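Local atomic coordinates of putative uncharacterized protein (Chaetomium thermophilum, PDB entry 4XRI), a protein that probably carries cargo proteins into the nucleus as an importin-beta transport receptor, a flexible HEAT-repeat solenoid expected to bind a small GTPase. Residues N219-E224 / Y229-V234; Y266-A271 / V292-T297. The protein carries 2 engineered substitutions. One frame throughout, in Å; residues are numbered along the deposited sequence.

How the contacts relate
Both contacts lie in one run of the helical solenoid and follow each other in series, neither nested nor crossing. Going from the N terminus, contact 1 closes a short local loop: the linker 219-224, which leads out of helix 214-217, packs its phenylalanine onto the second turn of helix 224-238, which follows. The chain then runs through helix 243-260 before contact 2 closes a longer, largely helical excursion of 20 residues, joining 266-271 of helix 265-280 to 292-297 of helix 285-310. Their centres are about 15 Å apart, and they touch where Met231 CB packs against Tyr267 CE1 at 3.5 Å. Helix 243-260 packs against both, through Ile256 in contact 1 and Met257 in contact 2.

Contact 1: N219-E224 / Y229-V234; sequences NNFKHE and YIMQVV
In the linker between two helices of the HEAT-type solenoid, Phe221 reaches forward to pack on Ile230 and Met231 of helix 224-238, anchoring the loop on the helix it leads into. The ring meets the two helix residues along its outer end. Its CE1 lies 3.7 Å from CD1 of Ile230, which approaches obliquely, while CE2 is 4.0 Å from the sulfur SD of Met231. That sulfur sits at the ring edge, 87° off the normal and 5.2 Å from the centroid, a Met-aromatic contact in which SD faces ring hydrogens. Met231 places it there with CG beside the backbone N (chi1 -67°) and a bend at chi2 (-54°). In Ile230, CD1 comes closest, and CG2 lies 4.1 Å from Phe221 CZ.

Behind the phenylalanine, Lys222 NZ donates to Asn219 O at 3.1 Å, from above the carbonyl plane. Tyr260 stacks on the Phe221 ring, and Arg227 of helix 224-238 holds the Phe221 carbonyl through NE. A large, flat, apolar ring suits this buried place, offering an edge to sulfur and carbon to isoleucine; the contact between the segments is therefore apolar, with the arginine adding a polar tie between loop and helix.

Contact 2: Y266-A271 / V292-T297; sequences YYMEKA and VEFWST. With SO4 (sulfate ion), chain H.
Two neighbouring helices of the superhelical solenoid, 265-280 and 285-310, face each other here, and between segments 266-271 and 292-297 Met268 makes the contact. It extends its methyl group to the rings of Phe294 and Trp295, while the nearest CA atoms across the segments, those of Met268 and Trp295, remain 11.5 Å apart. Its CE lies 3.8 Å from Phe294 CZ, near the plane of that ring and at its edge. The same methyl is 3.9 Å from Trp295 CH2, meeting the indole obliquely. The sulfur takes part too: SD stands 5.0 Å from the centroid of the six-membered ring, 56° off its normal, an oblique Met-aromatic contact.

Met268 starts with CG opposite the backbone N (chi1 174°), then bends at chi2 and chi3, which brings CE round to the two rings. Those rings are themselves packed together, with Phe294 CD2 lying 3.6 Å above the Trp295 ring plane, offset toward the rim. Met257 of helix 243-260 touches both Met268 and Phe294, and Phe324 of helix 324-340 packs on Met268. Further along helix 265-280, Met280 touches Trp295, and Thr276 OG1 ties down the indole through a weak hydrogen bond with NE1.

Within helix 285-310, Glu293 O is gripped twice, by Thr297 N and by the Thr297 hydroxyl, which gives its proton within the helix. Tyr266 N donates to O2 of a sulfate at 3.1 Å in a bent bond (142°); the ion probably comes from the crystallisation liquor, and the positive end of the helix dipole would probably favour an anion at this helix start. Methionine suits its place because it is long, unbranched and polarisable, able to reach two large aromatic groups at once; the contact between the segments rests on dispersion and sulfur-aromatic attraction.

Contact 1: N219-E224 / Y229-V234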
loop_
_atom_site.group_PDB
_atom_site.type_symbol
_atom_site.label_atom_id
_atom_site.label_comp_id
_atom_site.label_asym_id
_atom_site.label_seq_id
_atom_site.Cartn_x
_atom_site.Cartn_y
_atom_site.Cartn_z
ATOM N N ASN A 219 -4.877 7.671 -29.409
ATOM C CA ASN A 219 -6.285 7.293 -29.404
ATOM C C ASN A 219 -6.418 5.868 -28.900
ATOM O O ASN A 219 -7.054 5.026 -29.533
ATOM C CB ASN A 219 -6.916 7.439 -30.791
ATOM C CG ASN A 219 -8.434 7.404 -30.740
ATOM O OD1 ASN A 219 -9.031 7.462 -29.663
ATOM N ND2 ASN A 219 -9.065 7.311 -31.904
ATOM N N ASN A 220 -5.765 5.611 -27.771
ATOM C CA ASN A 220 -5.767 4.304 -27.130
ATOM C C ASN A 220 -5.246 3.188 -28.038
ATOM O O ASN A 220 -5.615 2.024 -27.874
ATOM C CB ASN A 220 -7.174 3.973 -26.634
ATOM C CG ASN A 220 -7.753 5.070 -25.760
ATOM O OD1 ASN A 220 -8.796 5.644 -26.071
ATOM N ND2 ASN A 220 -7.068 5.373 -24.662
ATOM N N PHE A 221 -4.398 3.558 -28.997
ATOM C CA PHE A 221 -3.666 2.599 -29.827
ATOM C C PHE A 221 -4.550 1.628 -30.612
ATOM O O PHE A 221 -4.101 0.546 -30.985
ATOM C CB PHE A 221 -2.702 1.795 -28.950
ATOM C CG PHE A 221 -1.278 2.256 -29.031
ATOM C CD1 PHE A 221 -0.952 3.590 -28.860
ATOM C CD2 PHE A 221 -0.261 1.348 -29.264
ATOM C CE1 PHE A 221 0.363 4.011 -28.934
ATOM C CE2 PHE A 221 1.054 1.761 -29.338
ATOM C CZ PHE A 221 1.368 3.094 -29.172
ATOM N N LYS A 222 -5.792 2.016 -30.872
ATOM C CA LYS A 222 -6.747 1.105 -31.497
ATOM C C LYS A 222 -6.476 0.876 -32.981
ATOM O O LYS A 222 -6.769 -0.195 -33.511
ATOM C CB LYS A 222 -8.174 1.626 -31.318
ATOM C CG LYS A 222 -8.497 2.087 -29.910
ATOM C CD LYS A 222 -9.999 2.147 -29.690
ATOM C CE LYS A 222 -10.349 3.077 -28.545
ATOM N NZ LYS A 222 -10.054 4.495 -28.895
ATOM N N HIS A 223 -5.914 1.880 -33.647
ATOM C CA HIS A 223 -5.752 1.827 -35.095
ATOM C C HIS A 223 -4.300 1.585 -35.501
ATOM O O HIS A 223 -3.379 2.181 -34.942
ATOM C CB HIS A 223 -6.284 3.115 -35.722
ATOM C CG HIS A 223 -7.628 3.520 -35.205
ATOM N ND1 HIS A 223 -7.826 4.649 -34.440
ATOM C CD2 HIS A 223 -8.845 2.932 -35.323
ATOM C CE1 HIS A 223 -9.102 4.748 -34.120
ATOM N NE2 HIS A 223 -9.743 3.716 -34.644
ATOM N N GLU A 224 -4.115 0.708 -36.482
ATOM C CA GLU A 224 -2.797 0.200 -36.856
ATOM C C GLU A 224 -1.863 1.275 -37.410
ATOM O O GLU A 224 -0.648 1.206 -37.222
ATOM C CB GLU A 224 -2.951 -0.925 -37.882
ATOM C CG GLU A 224 -1.721 -1.797 -38.050
ATOM C CD GLU A 224 -1.952 -2.947 -39.012
ATOM O OE1 GLU A 224 -2.927 -2.883 -39.789
ATOM O OE2 GLU A 224 -1.161 -3.915 -38.987
ATOM N N TYR A 229 3.013 4.276 -36.654
ATOM C CA TYR A 229 3.557 5.630 -36.674
ATOM C C TYR A 229 4.364 5.901 -35.409
ATOM O O TYR A 229 5.557 6.200 -35.467
ATOM C CB TYR A 229 2.413 6.644 -36.819
ATOM C CG TYR A 229 2.819 8.051 -37.202
ATOM C CD1 TYR A 229 2.462 9.136 -36.409
ATOM C CD2 TYR A 229 3.538 8.300 -38.366
ATOM C CE1 TYR A 229 2.816 10.430 -36.759
ATOM C CE2 TYR A 229 3.897 9.590 -38.723
ATOM C CZ TYR A 229 3.534 10.650 -37.915
ATOM O OH TYR A 229 3.893 11.930 -38.269
ATOM N N ILE A 230 3.697 5.764 -34.269
ATOM C CA ILE A 230 4.300 6.003 -32.966
ATOM C C ILE A 230 5.414 5.008 -32.653
ATOM O O ILE A 230 6.488 5.394 -32.196
ATOM C CB ILE A 230 3.236 5.940 -31.858
ATOM C CG1 ILE A 230 2.224 7.067 -32.052
ATOM C CG2 ILE A 230 3.880 6.014 -30.487
ATOM C CD1 ILE A 230 0.974 6.921 -31.215
ATOM N N MET A 231 5.163 3.730 -32.914
ATOM C CA MET A 231 6.140 2.691 -32.607
ATOM C C MET A 231 7.417 2.845 -33.430
ATOM O O MET A 231 8.514 2.564 -32.942
ATOM C CB MET A 231 5.537 1.300 -32.829
ATOM C CG MET A 231 4.415 0.951 -31.856
ATOM S SD MET A 231 4.905 1.146 -30.131
ATOM C CE MET A 231 6.095 -0.181 -29.970
ATOM N N GLN A 232 7.280 3.298 -34.673
ATOM C CA GLN A 232 8.444 3.469 -35.534
ATOM C C GLN A 232 9.397 4.522 -34.979
ATOM O O GLN A 232 10.601 4.292 -34.899
ATOM C CB GLN A 232 8.018 3.841 -36.957
ATOM C CG GLN A 232 9.157 3.842 -37.976
ATOM C CD GLN A 232 9.942 5.141 -37.988
ATOM O OE1 GLN A 232 9.395 6.215 -37.733
ATOM N NE2 GLN A 232 11.235 5.047 -38.274
ATOM N N VAL A 233 8.854 5.672 -34.591
ATOM C CA VAL A 233 9.678 6.771 -34.109
ATOM C C VAL A 233 10.263 6.458 -32.732
ATOM O O VAL A 233 11.371 6.884 -32.413
ATOM C CB VAL A 233 8.882 8.108 -34.059
ATOM C CG1 VAL A 233 7.890 8.132 -32.915
ATOM C CG2 VAL A 233 9.838 9.281 -33.949
ATOM N N VAL A 234 9.529 5.697 -31.924
ATOM C CA VAL A 234 10.006 5.349 -30.590
ATOM C C VAL A 234 11.172 4.370 -30.688
ATOM O O VAL A 234 12.195 4.536 -30.024
ATOM C CB VAL A 234 8.892 4.732 -29.719
ATOM C CG1 VAL A 234 9.474 4.165 -28.435
ATOM C CG2 VAL A 234 7.827 5.768 -29.398
#

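Contact 2: Y266-A271 / V292-T297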
loop_
_atom_site.group_PDB
_atom_site.type_symbol
_atom_site.label_atom_id
_atom_site.label_comp_id
_atom_site.label_asym_id
_atom_site.label_seq_id
_atom_site.Cartn_x
_atom_site.Cartn_y
_atom_site.Cartn_z
ATOM N N TYR A 266 3.437 -7.981 -32.309
ATOM C CA TYR A 266 4.158 -7.715 -33.551
ATOM C C TYR A 266 5.444 -6.933 -33.308
ATOM O O TYR A 266 6.510 -7.303 -33.801
ATOM C CB TYR A 266 3.263 -6.952 -34.532
ATOM C CG TYR A 266 3.994 -6.394 -35.737
ATOM C CD1 TYR A 266 4.242 -7.185 -36.852
ATOM C CD2 TYR A 266 4.423 -5.071 -35.763
ATOM C CE1 TYR A 266 4.903 -6.676 -37.958
ATOM C CE2 TYR A 266 5.087 -4.555 -36.863
ATOM C CZ TYR A 266 5.323 -5.362 -37.957
ATOM O OH TYR A 266 5.982 -4.851 -39.052
ATOM N N TYR A 267 5.336 -5.855 -32.538
ATOM C CA TYR A 267 6.466 -4.965 -32.291
ATOM C C TYR A 267 7.543 -5.620 -31.433
ATOM O O TYR A 267 8.735 -5.391 -31.642
ATOM C CB TYR A 267 5.978 -3.679 -31.632
ATOM C CG TYR A 267 4.902 -2.989 -32.437
ATOM C CD1 TYR A 267 5.224 -2.246 -33.565
ATOM C CD2 TYR A 267 3.564 -3.094 -32.081
ATOM C CE1 TYR A 267 4.247 -1.619 -34.311
ATOM C CE2 TYR A 267 2.578 -2.470 -32.820
ATOM C CZ TYR A 267 2.925 -1.734 -33.935
ATOM O OH TYR A 267 1.950 -1.110 -34.677
ATOM N N MET A 268 7.117 -6.430 -30.471
ATOM C CA MET A 268 8.045 -7.164 -29.617
ATOM C C MET A 268 8.947 -8.059 -30.460
ATOM O O MET A 268 10.173 -7.993 -30.360
ATOM C CB MET A 268 7.289 -7.999 -28.579
ATOM C CG MET A 268 8.183 -8.903 -27.750
ATOM S SD MET A 268 9.292 -7.991 -26.659
ATOM C CE MET A 268 8.162 -7.470 -25.370
ATOM N N GLU A 269 8.326 -8.885 -31.294
ATOM C CA GLU A 269 9.054 -9.760 -32.204
ATOM C C GLU A 269 9.876 -8.962 -33.212
ATOM O O GLU A 269 11.002 -9.336 -33.541
ATOM C CB GLU A 269 8.084 -10.690 -32.940
ATOM C CG GLU A 269 7.493 -11.779 -32.064
ATOM C CD GLU A 269 6.241 -12.400 -32.658
ATOM O OE1 GLU A 269 5.376 -12.846 -31.875
ATOM O OE2 GLU A 269 6.117 -12.441 -33.901
ATOM N N LYS A 270 9.314 -7.856 -33.688
ATOM C CA LYS A 270 9.953 -7.067 -34.737
ATOM C C LYS A 270 11.187 -6.304 -34.256
ATOM O O LYS A 270 12.205 -6.272 -34.950
ATOM C CB LYS A 270 8.949 -6.080 -35.345
ATOM C CG LYS A 270 9.505 -5.245 -36.490
ATOM C CD LYS A 270 9.507 -6.017 -37.800
ATOM C CE LYS A 270 10.194 -5.225 -38.901
ATOM N NZ LYS A 270 9.641 -3.848 -39.030
ATOM N N ALA A 271 11.109 -5.686 -33.080
ATOM C CA ALA A 271 12.169 -4.770 -32.666
ATOM C C ALA A 271 12.418 -4.694 -31.159
ATOM O O ALA A 271 13.573 -4.658 -30.728
ATOM C CB ALA A 271 11.869 -3.379 -33.198
ATOM N N VAL A 292 15.789 -2.321 -18.154
ATOM C CA VAL A 292 15.481 -3.340 -17.156
ATOM C C VAL A 292 14.049 -3.151 -16.671
ATOM O O VAL A 292 13.302 -4.116 -16.494
ATOM C CB VAL A 292 16.455 -3.285 -15.958
ATOM C CG1 VAL A 292 15.911 -4.090 -14.783
ATOM C CG2 VAL A 292 17.819 -3.798 -16.369
ATOM N N GLU A 293 13.676 -1.891 -16.469
ATOM C CA GLU A 293 12.322 -1.536 -16.068
ATOM C C GLU A 293 11.299 -1.982 -17.109
ATOM O O GLU A 293 10.166 -2.333 -16.769
ATOM C CB GLU A 293 12.223 -0.025 -15.835
ATOM C CG GLU A 293 10.807 0.513 -15.668
ATOM C CD GLU A 293 10.136 0.030 -14.396
ATOM O OE1 GLU A 293 10.849 -0.411 -13.470
ATOM O OE2 GLU A 293 8.890 0.093 -14.322
ATOM N N PHE A 294 11.704 -1.970 -18.377
ATOM C CA PHE A 294 10.851 -2.457 -19.457
ATOM C C PHE A 294 10.408 -3.885 -19.195
ATOM O O PHE A 294 9.227 -4.217 -19.322
ATOM C CB PHE A 294 11.573 -2.383 -20.805
ATOM C CG PHE A 294 10.799 -2.996 -21.944
ATOM C CD1 PHE A 294 9.892 -2.238 -22.666
ATOM C CD2 PHE A 294 10.980 -4.327 -22.293
ATOM C CE1 PHE A 294 9.180 -2.795 -23.710
ATOM C CE2 PHE A 294 10.268 -4.887 -23.334
ATOM C CZ PHE A 294 9.371 -4.119 -24.044
ATOM N N TRP A 295 11.368 -4.727 -18.831
ATOM C CA TRP A 295 11.092 -6.139 -18.615
ATOM C C TRP A 295 10.442 -6.393 -17.265
ATOM O O TRP A 295 9.724 -7.374 -17.092
ATOM C CB TRP A 295 12.376 -6.948 -18.766
ATOM C CG TRP A 295 12.693 -7.146 -20.201
ATOM C CD1 TRP A 295 13.697 -6.563 -20.919
ATOM C CD2 TRP A 295 11.951 -7.951 -21.123
ATOM N NE1 TRP A 295 13.641 -6.979 -22.227
ATOM C CE2 TRP A 295 12.580 -7.828 -22.378
ATOM C CE3 TRP A 295 10.825 -8.770 -21.004
ATOM C CZ2 TRP A 295 12.117 -8.504 -23.507
ATOM C CZ3 TRP A 295 10.369 -9.437 -22.123
ATOM C CH2 TRP A 295 11.011 -9.298 -23.360
ATOM N N SER A 296 10.667 -5.484 -16.324
ATOM C CA SER A 296 9.936 -5.506 -15.067
ATOM C C SER A 296 8.462 -5.209 -15.333
ATOM O O SER A 296 7.575 -5.828 -14.744
ATOM C CB SER A 296 10.523 -4.496 -14.077
ATOM O OG SER A 296 11.788 -4.928 -13.604
ATOM N N THR A 297 8.213 -4.273 -16.245
ATOM C CA THR A 297 6.852 -3.907 -16.617
ATOM C C THR A 297 6.153 -5.058 -17.334
ATOM O O THR A 297 4.987 -5.350 -17.063
ATOM C CB THR A 297 6.822 -2.656 -17.519
ATOM O OG1 THR A 297 7.450 -1.560 -16.844
ATOM C CG2 THR A 297 5.386 -2.275 -17.852
HETATM S S SO4 H . -0.143 -9.156 -33.792
HETATM O O1 SO4 H . -1.388 -9.708 -33.268
HETATM O O2 SO4 H . 0.381 -8.178 -32.847
HETATM O O3 SO4 H . 0.827 -10.229 -33.981
HETATM O O4 SO4 H . -0.402 -8.502 -35.068
#